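Local structure of terminase, small subunit (Thermus phage G20c, 6EJQ) at residues L59-L70 against R129-L140. The protein probably recognises the packaging initiation site of the viral genome and regulates the ATPase of the large terminase subunit, assembling as a nine-subunit ring. Numbering follows the deposited sequence. Where two conformers were deposited one is given.
Sequences LEDIRAEVGQAL and RITALLNSLKVL
Leu140, just past the end of helix 112-139, pushes its isobutyl group against the start of helix 59-95. Its CD2 meets Leu59 CD2 at 3.8 Å; Leu140 CD1 lies 3.8 Å from Ile62 CG2, and the side chains of Ile62 and Leu140 cross at about a right angle; Val66 CG2 adds a looser contact. Branched aliphatic residues suit this place because their methyls interlock at close range where the two helix ends approach. Arg63 serves two purposes: its CG packs 3.6 Å from Leu140 CB, and the bend at chi3 (-70°) folds the guanidinium over Leu59 O and Glu60 CA of its own helix, and from there NH1 donates to Leu140 O (2.7 Å). That bond lies in the carbonyl plane but is bent at the hydrogen (132°), and it gives a polar partner to a carbonyl where the helix has ended. At the other end, Leu70 spreads its methyls, CD1 to Leu133 CD2 (3.7 Å) and CD2 to Ala132 CB (3.9 Å), the small alanine leaving room for it. Beyond them, a water accepts from Arg129 NH1 and donates to Leu70 O. Arg129 also forms salt bridges with Asp126 and with Glu65 of a neighbouring subunit, and Leu137 of another subunit packs on Leu59 and Ile62. With their axes 10.7 Å apart at closest approach and nearly antiparallel (165°), the segments form the open end of the C-terminal domain's helical hairpin, a building block of the nonameric ring.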
ATOM      1  N   LEU B  59     -10.058  35.735   1.109  1.00 46.78           N
ATOM      2  CA  LEU B  59      -8.745  35.356   0.621  1.00 47.45           C
ATOM      3  C   LEU B  59      -7.648  35.687   1.638  1.00 47.92           C
ATOM      4  O   LEU B  59      -6.704  34.909   1.781  1.00 50.08           O
ATOM      5  CB  LEU B  59      -8.465  35.994  -0.738  1.00 48.52           C
ATOM      6  CG  LEU B  59      -9.333  35.448  -1.884  1.00 48.32           C
ATOM      7  CD1 LEU B  59      -9.279  36.364  -3.106  1.00 46.12           C
ATOM      8  CD2 LEU B  59      -8.939  34.016  -2.242  1.00 48.05           C
ATOM      9  N   GLU B  60      -7.783  36.815   2.338  0.50 48.65           N
ATOM     10  CA  GLU B  60      -6.837  37.205   3.390  0.50 48.85           C
ATOM     11  C   GLU B  60      -6.768  36.178   4.526  0.50 47.02           C
ATOM     12  O   GLU B  60      -5.690  35.914   5.058  0.50 45.78           O
ATOM     13  CB  GLU B  60      -7.190  38.590   3.952  0.50 50.77           C
ATOM     14  CG  GLU B  60      -6.237  39.060   5.041  0.50 52.42           C
ATOM     15  CD  GLU B  60      -6.447  40.510   5.439  0.50 54.56           C
ATOM     16  OE1 GLU B  60      -7.494  41.090   5.083  0.50 56.03           O
ATOM     17  OE2 GLU B  60      -5.557  41.071   6.115  0.50 55.32           O
ATOM     18  N   ASP B  61      -7.917  35.605   4.888  1.00 45.64           N
ATOM     19  CA  ASP B  61      -7.977  34.516   5.879  1.00 45.54           C
ATOM     20  C   ASP B  61      -7.168  33.289   5.414  1.00 44.81           C
ATOM     21  O   ASP B  61      -6.451  32.677   6.203  1.00 43.68           O
ATOM     22  CB  ASP B  61      -9.427  34.061   6.147  1.00 46.57           C
ATOM     23  CG  ASP B  61     -10.272  35.106   6.858  1.00 47.10           C
ATOM     24  OD1 ASP B  61      -9.726  35.953   7.595  1.00 50.95           O
ATOM     25  OD2 ASP B  61     -11.506  35.060   6.676  1.00 45.48           O
ATOM     26  N   ILE B  62      -7.284  32.951   4.129  1.00 43.11           N
ATOM     27  CA  ILE B  62      -6.623  31.777   3.585  1.00 43.21           C
ATOM     28  C   ILE B  62      -5.106  31.994   3.537  1.00 43.64           C
ATOM     29  O   ILE B  62      -4.357  31.105   3.918  1.00 43.94           O
ATOM     30  CB  ILE B  62      -7.211  31.363   2.223  1.00 42.64           C
ATOM     31  CG1 ILE B  62      -8.686  30.970   2.406  1.00 41.98           C
ATOM     32  CG2 ILE B  62      -6.433  30.183   1.642  1.00 42.32           C
ATOM     33  CD1 ILE B  62      -9.411  30.617   1.123  1.00 42.34           C
ATOM     34  N   ARG B  63      -4.679  33.180   3.102  1.00 43.62           N
ATOM     35  CA  ARG B  63      -3.276  33.596   3.159  1.00 43.49           C
ATOM     36  C   ARG B  63      -2.703  33.460   4.563  1.00 42.74           C
ATOM     37  O   ARG B  63      -1.568  33.012   4.732  1.00 45.11           O
ATOM     38  CB  ARG B  63      -3.097  35.050   2.675  1.00 44.52           C
ATOM     39  CG  ARG B  63      -3.157  35.221   1.154  1.00 46.70           C
ATOM     40  CD  ARG B  63      -2.528  36.529   0.667  1.00 46.49           C
ATOM     41  NE  ARG B  63      -3.325  37.699   1.033  1.00 47.05           N
ATOM     42  CZ  ARG B  63      -4.412  38.135   0.384  1.00 50.18           C
ATOM     43  NH1 ARG B  63      -4.878  37.526  -0.710  1.00 50.27           N
ATOM     44  NH2 ARG B  63      -5.054  39.210   0.839  1.00 52.24           N
ATOM     45  N   ALA B  64      -3.482  33.856   5.562  1.00 41.48           N
ATOM     46  CA  ALA B  64      -3.064  33.747   6.954  1.00 39.76           C
ATOM     47  C   ALA B  64      -2.982  32.282   7.405  1.00 38.90           C
ATOM     48  O   ALA B  64      -2.054  31.902   8.116  1.00 38.70           O
ATOM     49  CB  ALA B  64      -4.009  34.534   7.855  1.00 38.95           C
ATOM     50  N   GLU B  65      -3.952  31.470   6.993  1.00 38.74           N
ATOM     51  CA  GLU B  65      -3.932  30.035   7.287  1.00 39.61           C
ATOM     52  C   GLU B  65      -2.702  29.361   6.696  1.00 38.71           C
ATOM     53  O   GLU B  65      -2.036  28.586   7.377  1.00 39.92           O
ATOM     54  CB  GLU B  65      -5.195  29.336   6.768  1.00 39.92           C
ATOM     55  CG  GLU B  65      -6.457  29.644   7.555  1.00 40.72           C
ATOM     56  CD  GLU B  65      -6.469  29.040   8.940  1.00 41.85           C
ATOM     57  OE1 GLU B  65      -5.755  28.042   9.187  1.00 42.32           O
ATOM     58  OE2 GLU B  65      -7.215  29.567   9.791  1.00 44.29           O
ATOM     59  N   VAL B  66      -2.406  29.665   5.437  1.00 39.36           N
ATOM     60  CA  VAL B  66      -1.245  29.092   4.743  1.00 41.14           C
ATOM     61  C   VAL B  66       0.028  29.443   5.511  1.00 42.76           C
ATOM     62  O   VAL B  66       0.855  28.577   5.773  1.00 45.43           O
ATOM     63  CB  VAL B  66      -1.156  29.581   3.275  1.00 41.29           C
ATOM     64  CG1 VAL B  66       0.180  29.217   2.639  1.00 41.81           C
ATOM     65  CG2 VAL B  66      -2.300  29.007   2.442  1.00 41.65           C
ATOM     66  N   GLY B  67       0.150  30.706   5.898  1.00 40.41           N
ATOM     67  CA  GLY B  67       1.312  31.189   6.614  1.00 41.31           C
ATOM     68  C   GLY B  67       1.516  30.548   7.964  1.00 41.45           C
ATOM     69  O   GLY B  67       2.646  30.222   8.325  1.00 40.74           O
ATOM     70  N   GLN B  68       0.433  30.377   8.713  1.00 42.39           N
ATOM     71  CA  GLN B  68       0.493  29.674   9.996  1.00 45.10           C
ATOM     72  C   GLN B  68       0.833  28.196   9.839  1.00 40.80           C
ATOM     73  O   GLN B  68       1.602  27.665  10.615  1.00 40.26           O
ATOM     74  CB  GLN B  68      -0.807  29.834  10.781  1.00 50.26           C
ATOM     75  CG  GLN B  68      -0.997  31.251  11.312  1.00 60.26           C
ATOM     76  CD  GLN B  68      -2.214  31.384  12.207  1.00 66.73           C
ATOM     77  OE1 GLN B  68      -2.224  30.890  13.337  1.00 74.70           O
ATOM     78  NE2 GLN B  68      -3.250  32.045  11.704  1.00 71.44           N
ATOM     79  N   ALA B  69       0.269  27.542   8.831  1.00 40.77           N
ATOM     80  CA  ALA B  69       0.546  26.121   8.572  1.00 39.28           C
ATOM     81  C   ALA B  69       2.026  25.880   8.285  1.00 37.51           C
ATOM     82  O   ALA B  69       2.619  24.922   8.794  1.00 35.88           O
ATOM     83  CB  ALA B  69      -0.306  25.610   7.422  1.00 37.84           C
ATOM     84  N   LEU B  70       2.616  26.759   7.484  1.00 36.80           N
ATOM     85  CA  LEU B  70       4.023  26.638   7.120  1.00 36.98           C
ATOM     86  C   LEU B  70       4.946  26.898   8.300  1.00 36.47           C
ATOM     87  O   LEU B  70       5.949  26.208   8.449  1.00 37.16           O
ATOM     88  CB  LEU B  70       4.370  27.539   5.935  1.00 37.02           C
ATOM     89  CG  LEU B  70       3.611  27.217   4.636  1.00 38.20           C
ATOM     90  CD1 LEU B  70       4.131  28.063   3.489  1.00 38.93           C
ATOM     91  CD2 LEU B  70       3.662  25.737   4.292  1.00 38.39           C
ATOM     92  N   ARG B 129       6.287  22.800   1.704  1.00 36.68           N
ATOM     93  CA  ARG B 129       6.428  24.264   1.831  1.00 35.67           C
ATOM     94  C   ARG B 129       6.489  24.934   0.463  1.00 34.87           C
ATOM     95  O   ARG B 129       5.750  25.871   0.200  1.00 34.81           O
ATOM     96  CB  ARG B 129       7.667  24.648   2.646  1.00 36.15           C
ATOM     97  CG  ARG B 129       7.824  26.146   2.870  1.00 37.81           C
ATOM     98  CD  ARG B 129       8.582  26.457   4.149  1.00 38.49           C
ATOM     99  NE  ARG B 129       9.925  25.930   4.070  1.00 41.42           N
ATOM    100  CZ  ARG B 129      10.474  24.987   4.837  1.00 40.40           C
ATOM    101  NH1 ARG B 129       9.834  24.402   5.848  1.00 40.53           N
ATOM    102  NH2 ARG B 129      11.724  24.637   4.575  1.00 40.76           N
ATOM    103  N   ILE B 130       7.355  24.426  -0.407  1.00 34.03           N
ATOM    104  CA  ILE B 130       7.529  24.980  -1.744  1.00 34.18           C
ATOM    105  C   ILE B 130       6.214  24.925  -2.527  1.00 35.22           C
ATOM    106  O   ILE B 130       5.812  25.916  -3.138  1.00 32.74           O
ATOM    107  CB  ILE B 130       8.682  24.274  -2.476  1.00 33.94           C
ATOM    108  CG1 ILE B 130      10.005  24.679  -1.825  1.00 34.74           C
ATOM    109  CG2 ILE B 130       8.724  24.624  -3.957  1.00 34.21           C
ATOM    110  CD1 ILE B 130      11.108  23.669  -2.025  1.00 36.16           C
ATOM    111  N   THR B 131       5.535  23.784  -2.457  1.00 36.81           N
ATOM    112  CA  THR B 131       4.239  23.588  -3.120  1.00 37.21           C
ATOM    113  C   THR B 131       3.197  24.614  -2.639  1.00 37.32           C
ATOM    114  O   THR B 131       2.559  25.294  -3.451  1.00 36.01           O
ATOM    115  CB  THR B 131       3.722  22.154  -2.886  1.00 37.10           C
ATOM    116  OG1 THR B 131       4.649  21.220  -3.458  1.00 38.10           O
ATOM    117  CG2 THR B 131       2.346  21.945  -3.505  1.00 38.00           C
ATOM    118  N   ALA B 132       3.061  24.739  -1.324  1.00 37.00           N
ATOM    119  CA  ALA B 132       2.121  25.696  -0.725  1.00 36.51           C
ATOM    120  C   ALA B 132       2.471  27.155  -1.036  1.00 37.59           C
ATOM    121  O   ALA B 132       1.582  27.959  -1.325  1.00 39.05           O
ATOM    122  CB  ALA B 132       2.032  25.481   0.772  1.00 36.09           C
ATOM    123  N   LEU B 133       3.759  27.496  -0.998  1.00 36.90           N
ATOM    124  CA  LEU B 133       4.196  28.844  -1.369  1.00 35.55           C
ATOM    125  C   LEU B 133       3.855  29.170  -2.812  1.00 35.71           C
ATOM    126  O   LEU B 133       3.327  30.245  -3.086  1.00 37.07           O
ATOM    127  CB  LEU B 133       5.696  29.044  -1.117  1.00 34.02           C
ATOM    128  CG  LEU B 133       6.106  29.146   0.356  1.00 33.77           C
ATOM    129  CD1 LEU B 133       7.617  29.086   0.472  1.00 33.84           C
ATOM    130  CD2 LEU B 133       5.582  30.406   1.032  1.00 34.16           C
ATOM    131  N   LEU B 134       4.173  28.255  -3.724  1.00 36.83           N
ATOM    132  CA  LEU B 134       3.809  28.395  -5.135  1.00 39.92           C
ATOM    133  C   LEU B 134       2.307  28.591  -5.347  1.00 41.34           C
ATOM    134  O   LEU B 134       1.889  29.457  -6.114  1.00 42.33           O
ATOM    135  CB  LEU B 134       4.237  27.164  -5.933  1.00 42.39           C
ATOM    136  CG  LEU B 134       5.663  27.144  -6.470  1.00 45.86           C
ATOM    137  CD1 LEU B 134       6.004  25.751  -6.996  1.00 46.32           C
ATOM    138  CD2 LEU B 134       5.836  28.203  -7.553  1.00 47.71           C
ATOM    139  N   ASN B 135       1.516  27.750  -4.695  1.00 41.84           N
ATOM    140  CA  ASN B 135       0.068  27.813  -4.794  1.00 44.59           C
ATOM    141  C   ASN B 135      -0.482  29.150  -4.282  1.00 43.33           C
ATOM    142  O   ASN B 135      -1.395  29.704  -4.873  1.00 43.21           O
ATOM    143  CB  ASN B 135      -0.566  26.646  -4.031  1.00 47.15           C
ATOM    144  CG  ASN B 135      -2.064  26.598  -4.194  1.00 49.26           C
ATOM    145  OD1 ASN B 135      -2.554  26.303  -5.276  1.00 54.12           O
ATOM    146  ND2 ASN B 135      -2.801  26.892  -3.121  1.00 51.43           N
ATOM    147  N   SER B 136       0.092  29.669  -3.205  1.00 44.08           N
ATOM    148  CA  SER B 136      -0.350  30.937  -2.645  1.00 43.83           C
ATOM    149  C   SER B 136      -0.013  32.097  -3.593  1.00 45.01           C
ATOM    150  O   SER B 136      -0.813  33.033  -3.743  1.00 44.71           O
ATOM    151  CB  SER B 136       0.234  31.150  -1.246  1.00 42.42           C
ATOM    152  OG  SER B 136       1.549  31.624  -1.312  1.00 45.44           O
ATOM    153  N   LEU B 137       1.150  32.026  -4.240  1.00 44.71           N
ATOM    154  CA  LEU B 137       1.543  33.025  -5.247  1.00 45.63           C
ATOM    155  C   LEU B 137       0.685  32.930  -6.518  1.00 46.92           C
ATOM    156  O   LEU B 137       0.490  33.930  -7.216  1.00 46.71           O
ATOM    157  CB  LEU B 137       3.014  32.876  -5.614  1.00 44.27           C
ATOM    158  CG  LEU B 137       3.634  33.971  -6.471  1.00 45.76           C
ATOM    159  CD1 LEU B 137       3.453  35.335  -5.823  1.00 46.95           C
ATOM    160  CD2 LEU B 137       5.112  33.679  -6.696  1.00 46.61           C
ATOM    161  N   LYS B 138       0.188  31.731  -6.811  1.00 45.34           N
ATOM    162  CA  LYS B 138      -0.685  31.517  -7.945  1.00 47.95           C
ATOM    163  C   LYS B 138      -2.103  32.028  -7.666  1.00 46.50           C
ATOM    164  O   LYS B 138      -2.603  32.864  -8.416  1.00 45.14           O
ATOM    165  CB  LYS B 138      -0.723  30.041  -8.316  1.00 51.44           C
ATOM    166  CG  LYS B 138      -1.341  29.780  -9.680  1.00 58.77           C
ATOM    167  CD  LYS B 138      -1.802  28.335  -9.841  1.00 64.76           C
ATOM    168  CE  LYS B 138      -2.704  28.171 -11.064  1.00 68.19           C
ATOM    169  NZ  LYS B 138      -3.440  26.877 -11.042  1.00 69.49           N
ATOM    170  N   VAL B 139      -2.734  31.538  -6.594  1.00 43.97           N
ATOM    171  CA  VAL B 139      -4.180  31.712  -6.391  1.00 44.17           C
ATOM    172  C   VAL B 139      -4.614  32.760  -5.368  1.00 43.70           C
ATOM    173  O   VAL B 139      -5.782  33.120  -5.350  1.00 46.67           O
ATOM    174  CB  VAL B 139      -4.880  30.372  -6.059  1.00 44.66           C
ATOM    175  CG1 VAL B 139      -4.392  29.276  -6.992  1.00 47.17           C
ATOM    176  CG2 VAL B 139      -4.682  29.962  -4.608  1.00 46.03           C
ATOM    177  N   LEU B 140      -3.701  33.231  -4.521  1.00 44.16           N
ATOM    178  CA  LEU B 140      -4.041  34.168  -3.438  1.00 43.44           C
ATOM    179  C   LEU B 140      -3.422  35.539  -3.618  1.00 42.14           C
ATOM    180  O   LEU B 140      -3.537  36.385  -2.733  1.00 43.41           O
ATOM    181  CB  LEU B 140      -3.625  33.596  -2.066  1.00 43.25           C
ATOM    182  CG  LEU B 140      -4.154  32.200  -1.732  1.00 42.89           C
ATOM    183  CD1 LEU B 140      -3.605  31.693  -0.402  1.00 43.07           C
ATOM    184  CD2 LEU B 140      -5.676  32.192  -1.736  1.00 42.81           C
TER
HETATM  185  O   HOH W   1       7.139  24.824   6.469  1.00 30.92           O